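Long-range contacts in PRESAN domain-containing protein (Plasmodium falciparum, PDB 7D2W), which is a PHISTa-like member of the PRESAN family whose four-helix domain probably serves in protein binding, its precise role being unestablished: residues I71-K75 / Q135-F139; L87-R91 / W117-S121; D123-V128 / L170-Y174. All coordinates share one frame; numbering follows the deposited sequence.

Contact 1 (I71-K75 / Q135-F139); sequences IWNHK and QTNRF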
ATOM      1  N   ILE A  71      -8.193 -20.730  -8.830  0.52 26.39           N
ATOM      2  CA  ILE A  71      -8.154 -19.277  -8.641  0.52 25.34           C
ATOM      3  C   ILE A  71      -7.183 -18.902  -7.524  0.52 27.22           C
ATOM      4  O   ILE A  71      -6.387 -17.965  -7.664  0.52 27.12           O
ATOM      5  CB  ILE A  71      -9.575 -18.751  -8.358  0.52 28.30           C
ATOM      6  CG1 ILE A  71     -10.403 -18.735  -9.645  0.52 32.77           C
ATOM      7  CG2 ILE A  71      -9.535 -17.376  -7.717  0.52 26.66           C
ATOM      8  CD1 ILE A  71     -11.890 -18.824  -9.394  0.52 28.77           C
ATOM      9  N   TRP A  72      -7.223 -19.628  -6.401  1.00 26.42           N
ATOM     10  CA  TRP A  72      -6.305 -19.334  -5.300  1.00 25.50           C
ATOM     11  C   TRP A  72      -4.836 -19.514  -5.705  1.00 28.16           C
ATOM     12  O   TRP A  72      -3.966 -18.756  -5.260  1.00 30.30           O
ATOM     13  CB  TRP A  72      -6.650 -20.214  -4.098  1.00 28.16           C
ATOM     14  CG  TRP A  72      -5.969 -19.826  -2.815  1.00 30.31           C
ATOM     15  CD1 TRP A  72      -5.027 -20.552  -2.136  1.00 25.95           C
ATOM     16  CD2 TRP A  72      -6.179 -18.629  -2.049  1.00 25.85           C
ATOM     17  NE1 TRP A  72      -4.645 -19.878  -0.999  1.00 26.54           N
ATOM     18  CE2 TRP A  72      -5.337 -18.703  -0.920  1.00 24.47           C
ATOM     19  CE3 TRP A  72      -7.006 -17.508  -2.203  1.00 22.31           C
ATOM     20  CZ2 TRP A  72      -5.286 -17.699   0.044  1.00 26.59           C
ATOM     21  CZ3 TRP A  72      -6.954 -16.505  -1.237  1.00 26.74           C
ATOM     22  CH2 TRP A  72      -6.108 -16.619  -0.123  1.00 23.68           C
ATOM     23  N   ASN A  73      -4.534 -20.514  -6.536  1.00 28.09           N
ATOM     24  CA  ASN A  73      -3.162 -20.658  -7.016  1.00 30.86           C
ATOM     25  C   ASN A  73      -2.745 -19.455  -7.857  1.00 30.17           C
ATOM     26  O   ASN A  73      -1.603 -18.996  -7.763  1.00 29.69           O
ATOM     27  CB  ASN A  73      -3.006 -21.956  -7.816  1.00 32.49           C
ATOM     28  CG  ASN A  73      -3.096 -23.185  -6.938  1.00 51.65           C
ATOM     29  OD1 ASN A  73      -2.869 -23.112  -5.728  1.00 60.27           O
ATOM     30  ND2 ASN A  73      -3.423 -24.327  -7.540  1.00 63.81           N
ATOM     31  N   HIS A  74      -3.649 -18.932  -8.692  1.00 25.97           N
ATOM     32  CA  HIS A  74      -3.337 -17.704  -9.421  1.00 23.94           C
ATOM     33  C   HIS A  74      -3.145 -16.527  -8.459  1.00 26.30           C
ATOM     34  O   HIS A  74      -2.297 -15.659  -8.695  1.00 28.26           O
ATOM     35  CB  HIS A  74      -4.440 -17.382 -10.436  1.00 27.69           C
ATOM     36  CG  HIS A  74      -4.489 -18.318 -11.609  1.00 28.87           C
ATOM     37  ND1 HIS A  74      -3.492 -18.386 -12.564  1.00 33.15           N
ATOM     38  CD2 HIS A  74      -5.424 -19.230 -11.974  1.00 29.31           C
ATOM     39  CE1 HIS A  74      -3.810 -19.304 -13.462  1.00 35.72           C
ATOM     40  NE2 HIS A  74      -4.974 -19.836 -13.125  1.00 29.01           N
ATOM     41  N   LYS A  75      -3.939 -16.465  -7.388  1.00 27.54           N
ATOM     42  CA  LYS A  75      -3.723 -15.440  -6.364  1.00 26.37           C
ATOM     43  C   LYS A  75      -2.325 -15.559  -5.764  1.00 24.56           C
ATOM     44  O   LYS A  75      -1.605 -14.562  -5.628  1.00 24.79           O
ATOM     45  CB  LYS A  75      -4.794 -15.553  -5.272  1.00 24.34           C
ATOM     46  CG  LYS A  75      -4.568 -14.599  -4.077  1.00 22.81           C
ATOM     47  CD  LYS A  75      -3.845 -15.300  -2.930  1.00 26.70           C
ATOM     48  CE  LYS A  75      -3.670 -14.381  -1.710  1.00 26.64           C
ATOM     49  NZ  LYS A  75      -2.805 -15.069  -0.704  1.00 27.47           N
ATOM     50  N   GLN A 135      -3.603 -16.530   5.272  1.00 27.80           N
ATOM     51  CA  GLN A 135      -4.644 -16.315   4.271  1.00 22.69           C
ATOM     52  C   GLN A 135      -5.189 -17.630   3.726  1.00 25.50           C
ATOM     53  O   GLN A 135      -6.403 -17.784   3.560  1.00 30.71           O
ATOM     54  CB  GLN A 135      -4.103 -15.443   3.133  1.00 21.70           C
ATOM     55  CG  GLN A 135      -3.901 -13.999   3.587  1.00 27.81           C
ATOM     56  CD  GLN A 135      -3.507 -13.085   2.450  1.00 31.20           C
ATOM     57  OE1 GLN A 135      -3.167 -13.539   1.354  1.00 27.83           O
ATOM     58  NE2 GLN A 135      -3.561 -11.784   2.698  1.00 26.94           N
ATOM     59  N   THR A 136      -4.309 -18.583   3.411  1.00 28.94           N
ATOM     60  CA  THR A 136      -4.772 -19.866   2.889  1.00 27.77           C
ATOM     61  C   THR A 136      -5.699 -20.562   3.881  1.00 34.51           C
ATOM     62  O   THR A 136      -6.722 -21.139   3.487  1.00 28.79           O
ATOM     63  CB  THR A 136      -3.573 -20.752   2.553  1.00 28.74           C
ATOM     64  OG1 THR A 136      -2.883 -20.186   1.434  1.00 33.56           O
ATOM     65  CG2 THR A 136      -4.021 -22.187   2.202  1.00 34.45           C
ATOM     66  N   ASN A 137      -5.369 -20.504   5.175  1.00 30.41           N
ATOM     67  CA  ASN A 137      -6.238 -21.111   6.180  1.00 37.35           C
ATOM     68  C   ASN A 137      -7.596 -20.428   6.215  1.00 37.67           C
ATOM     69  O   ASN A 137      -8.632 -21.100   6.298  1.00 40.61           O
ATOM     70  CB  ASN A 137      -5.585 -21.046   7.563  1.00 42.35           C
ATOM     71  CG  ASN A 137      -4.398 -21.967   7.683  1.00 55.74           C
ATOM     72  OD1 ASN A 137      -4.253 -22.907   6.899  1.00 59.32           O
ATOM     73  ND2 ASN A 137      -3.534 -21.704   8.660  1.00 63.43           N
ATOM     74  N   ARG A 138      -7.610 -19.089   6.178  1.00 35.37           N
ATOM     75  CA  ARG A 138      -8.876 -18.369   6.108  1.00 29.81           C
ATOM     76  C   ARG A 138      -9.642 -18.726   4.837  1.00 34.71           C
ATOM     77  O   ARG A 138     -10.876 -18.782   4.849  1.00 29.66           O
ATOM     78  CB  ARG A 138      -8.630 -16.859   6.195  1.00 32.12           C
ATOM     79  CG  ARG A 138      -8.239 -16.375   7.613  1.00 33.67           C
ATOM     80  CD  ARG A 138      -7.579 -14.990   7.614  1.00 44.11           C
ATOM     81  NE  ARG A 138      -8.366 -13.987   6.898  1.00 52.49           N
ATOM     82  CZ  ARG A 138      -7.849 -12.954   6.229  1.00 51.30           C
ATOM     83  NH1 ARG A 138      -6.527 -12.752   6.186  1.00 50.01           N
ATOM     84  NH2 ARG A 138      -8.658 -12.112   5.604  1.00 42.51           N
ATOM     85  N   PHE A 139      -8.930 -18.999   3.739  1.00 29.95           N
ATOM     86  CA  PHE A 139      -9.595 -19.371   2.494  1.00 29.67           C
ATOM     87  C   PHE A 139     -10.297 -20.722   2.618  1.00 31.92           C
ATOM     88  O   PHE A 139     -11.462 -20.866   2.227  1.00 33.72           O
ATOM     89  CB  PHE A 139      -8.569 -19.394   1.355  1.00 28.86           C
ATOM     90  CG  PHE A 139      -9.141 -19.766   0.021  1.00 29.30           C
ATOM     91  CD1 PHE A 139     -10.097 -18.968  -0.587  1.00 35.96           C
ATOM     92  CD2 PHE A 139      -8.700 -20.899  -0.639  1.00 33.63           C
ATOM     93  CE1 PHE A 139     -10.615 -19.301  -1.821  1.00 33.73           C
ATOM     94  CE2 PHE A 139      -9.211 -21.237  -1.883  1.00 38.86           C
ATOM     95  CZ  PHE A 139     -10.170 -20.430  -2.472  1.00 33.03           C
TER
HETATM   96  O   HOH W   1      -2.037 -17.655   0.271  1.00 33.55           O

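Contact 2 (L87-R91 / W117-S121); sequences LKNLR and WQGCS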
ATOM      1  N   LEU A  87      11.815  -7.651  -3.263  1.00 29.65           N
ATOM      2  CA  LEU A  87      13.194  -8.012  -2.949  1.00 32.54           C
ATOM      3  C   LEU A  87      14.152  -7.502  -4.017  1.00 34.88           C
ATOM      4  O   LEU A  87      15.282  -7.109  -3.708  1.00 31.18           O
ATOM      5  CB  LEU A  87      13.325  -9.525  -2.803  1.00 33.99           C
ATOM      6  CG  LEU A  87      12.620 -10.102  -1.576  1.00 37.39           C
ATOM      7  CD1 LEU A  87      12.771 -11.609  -1.586  1.00 42.58           C
ATOM      8  CD2 LEU A  87      13.190  -9.494  -0.297  1.00 40.61           C
ATOM      9  N   LYS A  88      13.716  -7.511  -5.276  1.00 29.75           N
ATOM     10  CA  LYS A  88      14.519  -6.935  -6.353  1.00 33.10           C
ATOM     11  C   LYS A  88      14.725  -5.443  -6.126  1.00 41.78           C
ATOM     12  O   LYS A  88      15.848  -4.926  -6.250  1.00 37.62           O
ATOM     13  CB  LYS A  88      13.835  -7.199  -7.702  1.00 29.17           C
ATOM     14  CG  LYS A  88      14.625  -6.781  -8.966  1.00 42.01           C
ATOM     15  CD  LYS A  88      13.833  -7.155 -10.232  1.00 52.85           C
ATOM     16  CE  LYS A  88      14.500  -6.664 -11.515  1.00 61.43           C
ATOM     17  NZ  LYS A  88      15.706  -7.461 -11.889  1.00 67.57           N
ATOM     18  N   ASN A  89      13.654  -4.736  -5.768  0.60 33.61           N
ATOM     19  CA  ASN A  89      13.762  -3.296  -5.560  0.60 37.48           C
ATOM     20  C   ASN A  89      14.577  -2.976  -4.312  0.60 37.27           C
ATOM     21  O   ASN A  89      15.347  -2.010  -4.303  0.60 38.39           O
ATOM     22  CB  ASN A  89      12.369  -2.676  -5.491  0.60 38.45           C
ATOM     23  CG  ASN A  89      11.558  -2.956  -6.738  0.60 40.45           C
ATOM     24  OD1 ASN A  89      12.118  -3.169  -7.808  0.60 40.34           O
ATOM     25  ND2 ASN A  89      10.234  -2.981  -6.602  0.60 40.28           N
ATOM     26  N   LEU A  90      14.434  -3.778  -3.253  1.00 36.57           N
ATOM     27  CA  LEU A  90      15.211  -3.538  -2.042  1.00 32.26           C
ATOM     28  C   LEU A  90      16.688  -3.838  -2.259  1.00 38.39           C
ATOM     29  O   LEU A  90      17.558  -3.113  -1.756  1.00 37.32           O
ATOM     30  CB  LEU A  90      14.647  -4.371  -0.891  1.00 29.34           C
ATOM     31  CG  LEU A  90      13.370  -3.793  -0.256  1.00 30.74           C
ATOM     32  CD1 LEU A  90      12.987  -4.583   1.015  1.00 33.09           C
ATOM     33  CD2 LEU A  90      13.511  -2.304   0.057  1.00 37.31           C
ATOM     34  N   ARG A  91      16.993  -4.895  -3.017  1.00 36.27           N
ATOM     35  CA  ARG A  91      18.382  -5.197  -3.331  1.00 35.26           C
ATOM     36  C   ARG A  91      19.051  -4.030  -4.044  1.00 36.81           C
ATOM     37  O   ARG A  91      20.235  -3.760  -3.823  1.00 40.20           O
ATOM     38  CB  ARG A  91      18.457  -6.461  -4.190  1.00 39.89           C
ATOM     39  CG  ARG A  91      19.865  -6.934  -4.446  1.00 54.48           C
ATOM     40  CD  ARG A  91      20.495  -7.505  -3.181  1.00 66.31           C
ATOM     41  NE  ARG A  91      21.369  -6.528  -2.536  1.00 76.45           N
ATOM     42  CZ  ARG A  91      22.454  -6.842  -1.838  1.00 79.54           C
ATOM     43  NH1 ARG A  91      22.802  -8.113  -1.692  1.00 81.57           N
ATOM     44  NH2 ARG A  91      23.189  -5.885  -1.288  1.00 80.24           N
ATOM     45  N   TRP A 117      21.820  -7.411   4.352  1.00 42.08           N
ATOM     46  CA  TRP A 117      20.866  -7.904   3.366  1.00 40.31           C
ATOM     47  C   TRP A 117      20.235  -9.208   3.835  1.00 31.67           C
ATOM     48  O   TRP A 117      19.031  -9.419   3.660  1.00 33.13           O
ATOM     49  CB  TRP A 117      21.527  -8.103   1.996  1.00 41.11           C
ATOM     50  CG  TRP A 117      20.541  -8.774   1.097  1.00 41.61           C
ATOM     51  CD1 TRP A 117      20.536 -10.086   0.699  1.00 39.77           C
ATOM     52  CD2 TRP A 117      19.347  -8.197   0.583  1.00 37.92           C
ATOM     53  NE1 TRP A 117      19.431 -10.337  -0.071  1.00 43.43           N
ATOM     54  CE2 TRP A 117      18.682  -9.194  -0.157  1.00 43.25           C
ATOM     55  CE3 TRP A 117      18.778  -6.921   0.660  1.00 41.17           C
ATOM     56  CZ2 TRP A 117      17.485  -8.954  -0.817  1.00 45.99           C
ATOM     57  CZ3 TRP A 117      17.593  -6.686   0.002  1.00 42.05           C
ATOM     58  CH2 TRP A 117      16.956  -7.695  -0.727  1.00 43.52           C
ATOM     59  N   GLN A 118      21.040 -10.091   4.438  1.00 36.85           N
ATOM     60  CA  GLN A 118      20.521 -11.354   4.952  1.00 43.90           C
ATOM     61  C   GLN A 118      19.441 -11.122   6.007  1.00 35.51           C
ATOM     62  O   GLN A 118      18.463 -11.871   6.075  1.00 34.79           O
ATOM     63  CB  GLN A 118      21.660 -12.197   5.522  1.00 43.13           C
ATOM     64  CG  GLN A 118      22.350 -13.087   4.501  1.00 56.76           C
ATOM     65  N   GLY A 119      19.591 -10.082   6.828  1.00 35.05           N
ATOM     66  CA  GLY A 119      18.565  -9.787   7.820  1.00 31.77           C
ATOM     67  C   GLY A 119      17.272  -9.291   7.192  1.00 35.30           C
ATOM     68  O   GLY A 119      16.173  -9.730   7.563  1.00 31.88           O
ATOM     69  N   CYS A 120      17.388  -8.348   6.246  1.00 34.64           N
ATOM     70  CA  CYS A 120      16.223  -7.855   5.516  1.00 35.22           C
ATOM     71  C   CYS A 120      15.493  -9.000   4.829  1.00 27.12           C
ATOM     72  O   CYS A 120      14.260  -9.108   4.898  1.00 28.62           O
ATOM     73  CB  CYS A 120      16.673  -6.807   4.481  1.00 34.78           C
ATOM     74  SG  CYS A 120      15.501  -6.450   3.167  1.00 38.66           S
ATOM     75  N   SER A 121      16.253  -9.884   4.187  1.00 31.58           N
ATOM     76  CA  SER A 121      15.662 -10.994   3.452  1.00 30.65           C
ATOM     77  C   SER A 121      14.946 -11.960   4.384  1.00 32.69           C
ATOM     78  O   SER A 121      13.849 -12.427   4.070  1.00 32.94           O
ATOM     79  CB  SER A 121      16.753 -11.714   2.645  1.00 34.11           C
ATOM     80  OG  SER A 121      16.200 -12.805   1.937  1.00 42.50           O
TER

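Contact 3 (D123-V128 / L170-Y174); sequences DCNMMV and LYVKY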
ATOM      1  N   ASP A 123      13.616 -11.277   7.391  1.00 29.15           N
ATOM      2  CA  ASP A 123      12.412 -10.603   7.861  1.00 27.00           C
ATOM      3  C   ASP A 123      11.322 -10.577   6.795  1.00 33.05           C
ATOM      4  O   ASP A 123      10.155 -10.898   7.070  1.00 25.92           O
ATOM      5  CB  ASP A 123      12.773  -9.184   8.303  1.00 29.25           C
ATOM      6  CG  ASP A 123      11.593  -8.424   8.870  1.00 33.70           C
ATOM      7  OD1 ASP A 123      10.912  -8.950   9.779  1.00 29.86           O
ATOM      8  OD2 ASP A 123      11.354  -7.292   8.404  1.00 32.86           O
ATOM      9  N   CYS A 124      11.673 -10.161   5.577  1.00 30.17           N
ATOM     10  CA  CYS A 124      10.665 -10.072   4.525  1.00 24.68           C
ATOM     11  C   CYS A 124      10.058 -11.442   4.243  1.00 25.61           C
ATOM     12  O   CYS A 124       8.837 -11.593   4.171  1.00 27.57           O
ATOM     13  CB  CYS A 124      11.281  -9.482   3.254  1.00 24.95           C
ATOM     14  SG  CYS A 124      11.748  -7.704   3.348  1.00 36.20           S
ATOM     15  N   ASN A 125      10.901 -12.457   4.097  1.00 25.01           N
ATOM     16  CA  ASN A 125      10.387 -13.782   3.780  1.00 25.59           C
ATOM     17  C   ASN A 125       9.548 -14.352   4.920  1.00 26.98           C
ATOM     18  O   ASN A 125       8.537 -15.022   4.681  1.00 27.10           O
ATOM     19  CB  ASN A 125      11.551 -14.699   3.411  1.00 31.11           C
ATOM     20  CG  ASN A 125      12.066 -14.413   2.000  1.00 40.18           C
ATOM     21  OD1 ASN A 125      11.305 -14.477   1.038  1.00 35.90           O
ATOM     22  ND2 ASN A 125      13.336 -14.048   1.882  1.00 41.41           N
ATOM     23  N   MET A 126       9.927 -14.084   6.171  1.00 27.66           N
ATOM     24  CA  MET A 126       9.095 -14.551   7.282  1.00 27.82           C
ATOM     25  C   MET A 126       7.730 -13.858   7.304  1.00 31.54           C
ATOM     26  O   MET A 126       6.706 -14.503   7.564  1.00 29.83           O
ATOM     27  CB  MET A 126       9.821 -14.335   8.608  1.00 27.81           C
ATOM     28  CG  MET A 126       9.120 -15.021   9.758  1.00 41.98           C
ATOM     29  SD  MET A 126       9.150 -16.821   9.706  1.00 48.59           S
ATOM     30  CE  MET A 126      10.765 -17.114   8.989  1.00 36.27           C
ATOM     31  N   MET A 127       7.687 -12.546   7.059  1.00 29.53           N
ATOM     32  CA  MET A 127       6.398 -11.856   7.040  1.00 28.72           C
ATOM     33  C   MET A 127       5.514 -12.376   5.904  1.00 29.47           C
ATOM     34  O   MET A 127       4.332 -12.674   6.115  1.00 28.46           O
ATOM     35  CB  MET A 127       6.595 -10.338   6.925  1.00 23.80           C
ATOM     36  CG  MET A 127       7.220  -9.667   8.184  1.00 27.03           C
ATOM     37  SD  MET A 127       6.274  -9.971   9.689  1.00 29.75           S
ATOM     38  CE  MET A 127       4.791  -8.994   9.346  1.00 27.81           C
ATOM     39  N   VAL A 128       6.067 -12.520   4.695  1.00 26.56           N
ATOM     40  CA  VAL A 128       5.202 -12.921   3.578  1.00 31.63           C
ATOM     41  C   VAL A 128       4.810 -14.391   3.698  1.00 30.50           C
ATOM     42  O   VAL A 128       3.663 -14.764   3.415  1.00 30.25           O
ATOM     43  CB  VAL A 128       5.828 -12.599   2.200  1.00 31.58           C
ATOM     44  CG1 VAL A 128       6.079 -11.095   2.046  1.00 23.30           C
ATOM     45  CG2 VAL A 128       7.088 -13.405   1.923  1.00 35.75           C
ATOM     46  N   LEU A 170       6.938  -3.199   4.216  1.00 23.09           N
ATOM     47  CA  LEU A 170       8.325  -3.650   4.194  1.00 24.40           C
ATOM     48  C   LEU A 170       9.209  -2.693   3.397  1.00 28.78           C
ATOM     49  O   LEU A 170      10.328  -2.381   3.814  1.00 27.49           O
ATOM     50  CB  LEU A 170       8.399  -5.064   3.606  1.00 27.64           C
ATOM     51  CG  LEU A 170       7.843  -6.178   4.504  1.00 26.76           C
ATOM     52  CD1 LEU A 170       7.707  -7.500   3.718  1.00 29.07           C
ATOM     53  CD2 LEU A 170       8.754  -6.362   5.701  1.00 26.28           C
ATOM     54  N   TYR A 171       8.741  -2.235   2.237  1.00 28.84           N
ATOM     55  CA  TYR A 171       9.558  -1.318   1.448  0.52 30.99           C
ATOM     56  C   TYR A 171       9.835  -0.026   2.218  1.00 25.65           C
ATOM     57  O   TYR A 171      10.979   0.433   2.265  1.00 34.53           O
ATOM     58  CB  TYR A 171       8.903  -1.020   0.094  0.52 32.35           C
ATOM     59  CG  TYR A 171       9.866  -0.355  -0.882  0.52 33.32           C
ATOM     60  CD1 TYR A 171      10.807  -1.101  -1.577  0.52 33.55           C
ATOM     61  CD2 TYR A 171       9.850   1.020  -1.081  0.52 36.03           C
ATOM     62  CE1 TYR A 171      11.698  -0.497  -2.446  0.52 39.26           C
ATOM     63  CE2 TYR A 171      10.737   1.633  -1.948  0.52 36.48           C
ATOM     64  CZ  TYR A 171      11.657   0.870  -2.631  0.52 40.28           C
ATOM     65  OH  TYR A 171      12.540   1.471  -3.499  0.52 52.96           O
ATOM     66  N   VAL A 172       8.807   0.556   2.833  1.00 29.51           N
ATOM     67  CA  VAL A 172       8.964   1.780   3.614  1.00 36.00           C
ATOM     68  C   VAL A 172       9.974   1.566   4.738  1.00 37.94           C
ATOM     69  O   VAL A 172      10.887   2.377   4.941  1.00 31.46           O
ATOM     70  CB  VAL A 172       7.585   2.219   4.147  1.00 36.86           C
ATOM     71  CG1 VAL A 172       7.704   3.140   5.350  1.00 47.55           C
ATOM     72  CG2 VAL A 172       6.781   2.878   3.021  1.00 42.76           C
ATOM     73  N   LYS A 173       9.830   0.458   5.471  1.00 31.47           N
ATOM     74  CA  LYS A 173      10.723   0.159   6.590  1.00 33.45           C
ATOM     75  C   LYS A 173      12.182   0.088   6.149  1.00 34.82           C
ATOM     76  O   LYS A 173      13.060   0.674   6.793  1.00 30.07           O
ATOM     77  CB  LYS A 173      10.304  -1.154   7.258  1.00 34.80           C
ATOM     78  CG  LYS A 173      11.286  -1.632   8.353  1.00 36.12           C
ATOM     79  CD  LYS A 173      10.669  -2.707   9.247  1.00 38.58           C
ATOM     80  CE  LYS A 173      10.653  -4.065   8.550  1.00 39.98           C
ATOM     81  NZ  LYS A 173       9.851  -5.113   9.283  1.00 35.57           N
ATOM     82  N   TYR A 174      12.473  -0.649   5.066  1.00 25.34           N
ATOM     83  CA  TYR A 174      13.864  -0.842   4.676  1.00 32.47           C
ATOM     84  C   TYR A 174      14.393   0.325   3.860  1.00 35.41           C
ATOM     85  O   TYR A 174      15.603   0.577   3.873  1.00 34.85           O
ATOM     86  CB  TYR A 174      14.038  -2.167   3.915  1.00 32.99           C
ATOM     87  CG  TYR A 174      13.986  -3.298   4.896  1.00 34.96           C
ATOM     88  CD1 TYR A 174      15.071  -3.556   5.732  1.00 35.69           C
ATOM     89  CD2 TYR A 174      12.827  -4.042   5.064  1.00 32.64           C
ATOM     90  CE1 TYR A 174      15.015  -4.550   6.680  1.00 39.71           C
ATOM     91  CE2 TYR A 174      12.758  -5.047   6.015  1.00 32.32           C
ATOM     92  CZ  TYR A 174      13.852  -5.285   6.822  1.00 39.23           C
ATOM     93  OH  TYR A 174      13.787  -6.270   7.764  1.00 39.44           O
TER

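Contact 1 (I71-K75 / Q135-F139)
In the four-helix bundle of this PRESAN domain, the antiparallel pairing of helix 65-93 with helix 117-144 is filled by a stack of Trp72 on Phe139. The two short axes, inclined at 163°, approach to 12.2 Å, a spacing that leaves room for an indole between the backbones. Both aromatic side chains have CG anti to the backbone N (chi1 -168° for Trp72), which sends them past each other in opposite directions. They end as an offset stack with planes only 6° from parallel. The Phe139 ring centroid is 4.3 Å from that of the five-membered ring of Trp72. CB of Phe139 adds a CH-pi contact over the six-membered ring, while Phe139 CE2 reaches back to Trp72 CB at 3.5 Å. The opposite face of the indole is covered by CD of Lys75, one turn further along the same helix, so the flat group is clamped from both sides. Its rotation is fixed at the edge, where Trp72 NE1 donates to Thr136 OG1 over 3.0 Å, the oxygen lying practically in the ring plane. Phe155 of helix 149-181 packs against Phe139 and brings a third helix to this aromatic cluster. Beside it is a polar cluster: Gln135 NE2 is bonded to Glu162 OE1 and to the Cys159 carbonyl, which leaves its amide oxygen turned to helix 65-93. Lys75 NZ meets Gln135 OE1 at 2.6 Å, nearly along the C=O axis. A water links that same NZ to Thr136 OG1 with 2.9 Å to each.

Contact 2 (L87-R91 / W117-S121)
Arg91 and Trp117 meet face to face where helix 65-93 nears its end and helix 117-144 begins, an antiparallel pair at one end of the four-helix bundle. The short axes, at an angle of 156°, come within 11.4 Å of each other, and the indole reaches across to the backbone of helix 65-93. The guanidinium lies flat on it with the planes 12° apart, at once a stack and a cation-pi contact. Arg91 CZ stands 4.3 Å from the centroid of the five-membered ring. Arg91 gets there by folding: its chain turns at chi2 (71°) and again at chi3. This carries CD over the six-membered ring, 3.9 Å from the centroid, before NH1 settles above the pyrrole half. The aliphatic and the charged parts of one side chain thus share one aromatic face, with Arg91 NH1 3.7 Å from Trp117 CG. On the opposite face sits CB of Ser121, one turn on in the indole's own helix. The far rim of the six-membered ring is driven against the backbone of helix 65-93: Trp117 CH2 comes to 3.5 Å from the carbonyl O of Leu87, and CB of Leu90 approaches CZ3 at the edge, in the ring plane. Arg91 therefore covers one face of a partly exposed indole. Leu90 and Cys120 are buried on the side facing helix 149-181, where both pack on Tyr174 and tie this pair to a third helix. Between the two, Leu90 CD1 touches Cys120 SG at 3.8 Å.

Contact 3 (D123-V128 / L170-Y174)
Leu170 of helix 149-181 pushes into helix 117-144 between Cys124, Met127 and Val128, and this apolar wedge is the heart of an antiparallel helix pair in the four-helix bundle. The axes of the two segments run at 158° with a closest approach of 11.8 Å. The two methyls of the leucine divide the work. CD1 lies against the backbone at Cys124 CA and against CG1 of Val128, 4.3 Å away, while CD2 touches Cys124 SG at 4.0 Å and the CG of Met127 more loosely. Val128 continues inward to Phe163 and Leu166 of helix 149-181 and to Thr83 of helix 65-93, so the wedge merges with the core of the bundle. The sulfur of Cys124 has a second neighbour in Tyr174: SG stands 3.9 Å from Tyr174 CE2, an oblique sulfur-aromatic contact. From there the tyrosine leads outward to the polar rim. Its OH donates to Asp123 OD2 across 2.7 Å, arriving on the anti side of that oxygen and 32° out of the carboxylate plane. The syn lone pair of the same oxygen is taken by Lys173 NZ, whose salt bridge measures 2.8 Å. A bend at chi3 (77°) swings the end of the lysine chain to it, the lysine and aspartate side chains approaching from opposite directions. One carboxylate oxygen is therefore gripped by two donors from successive residues of the partner helix. Such concentration of donors would probably stabilise the aspartate as an anion and the lysine as a cation. It also holds the tyrosine hydroxyl at Asp123 OD2 while ring carbon CE2 of the same residue touches Cys124 SG, so Tyr174 links the salt bridge at the rim to the apolar centre.

All three contacts belong to one four-helix bundle and divide its long helices between them. Contacts 1 and 2 both join helix 65-93 to helix 117-144, on opposite sides of the chain's centre with their own centres about 25 Å apart; contact 2 is nested inside contact 1 along the chain. Contact 3 brings helix 149-181 onto helix 117-144, its centre about 8 Å from that of contact 2 and about 20 Å from that of contact 1, with whose segments its own interleave. Helix 117-144 is thus the common antiparallel partner of the other two long helices. Tyr171, packed on Leu90 of contact 2, also makes a cation-pi contact with Lys165 of the second subunit, placing this side at the dimer interface.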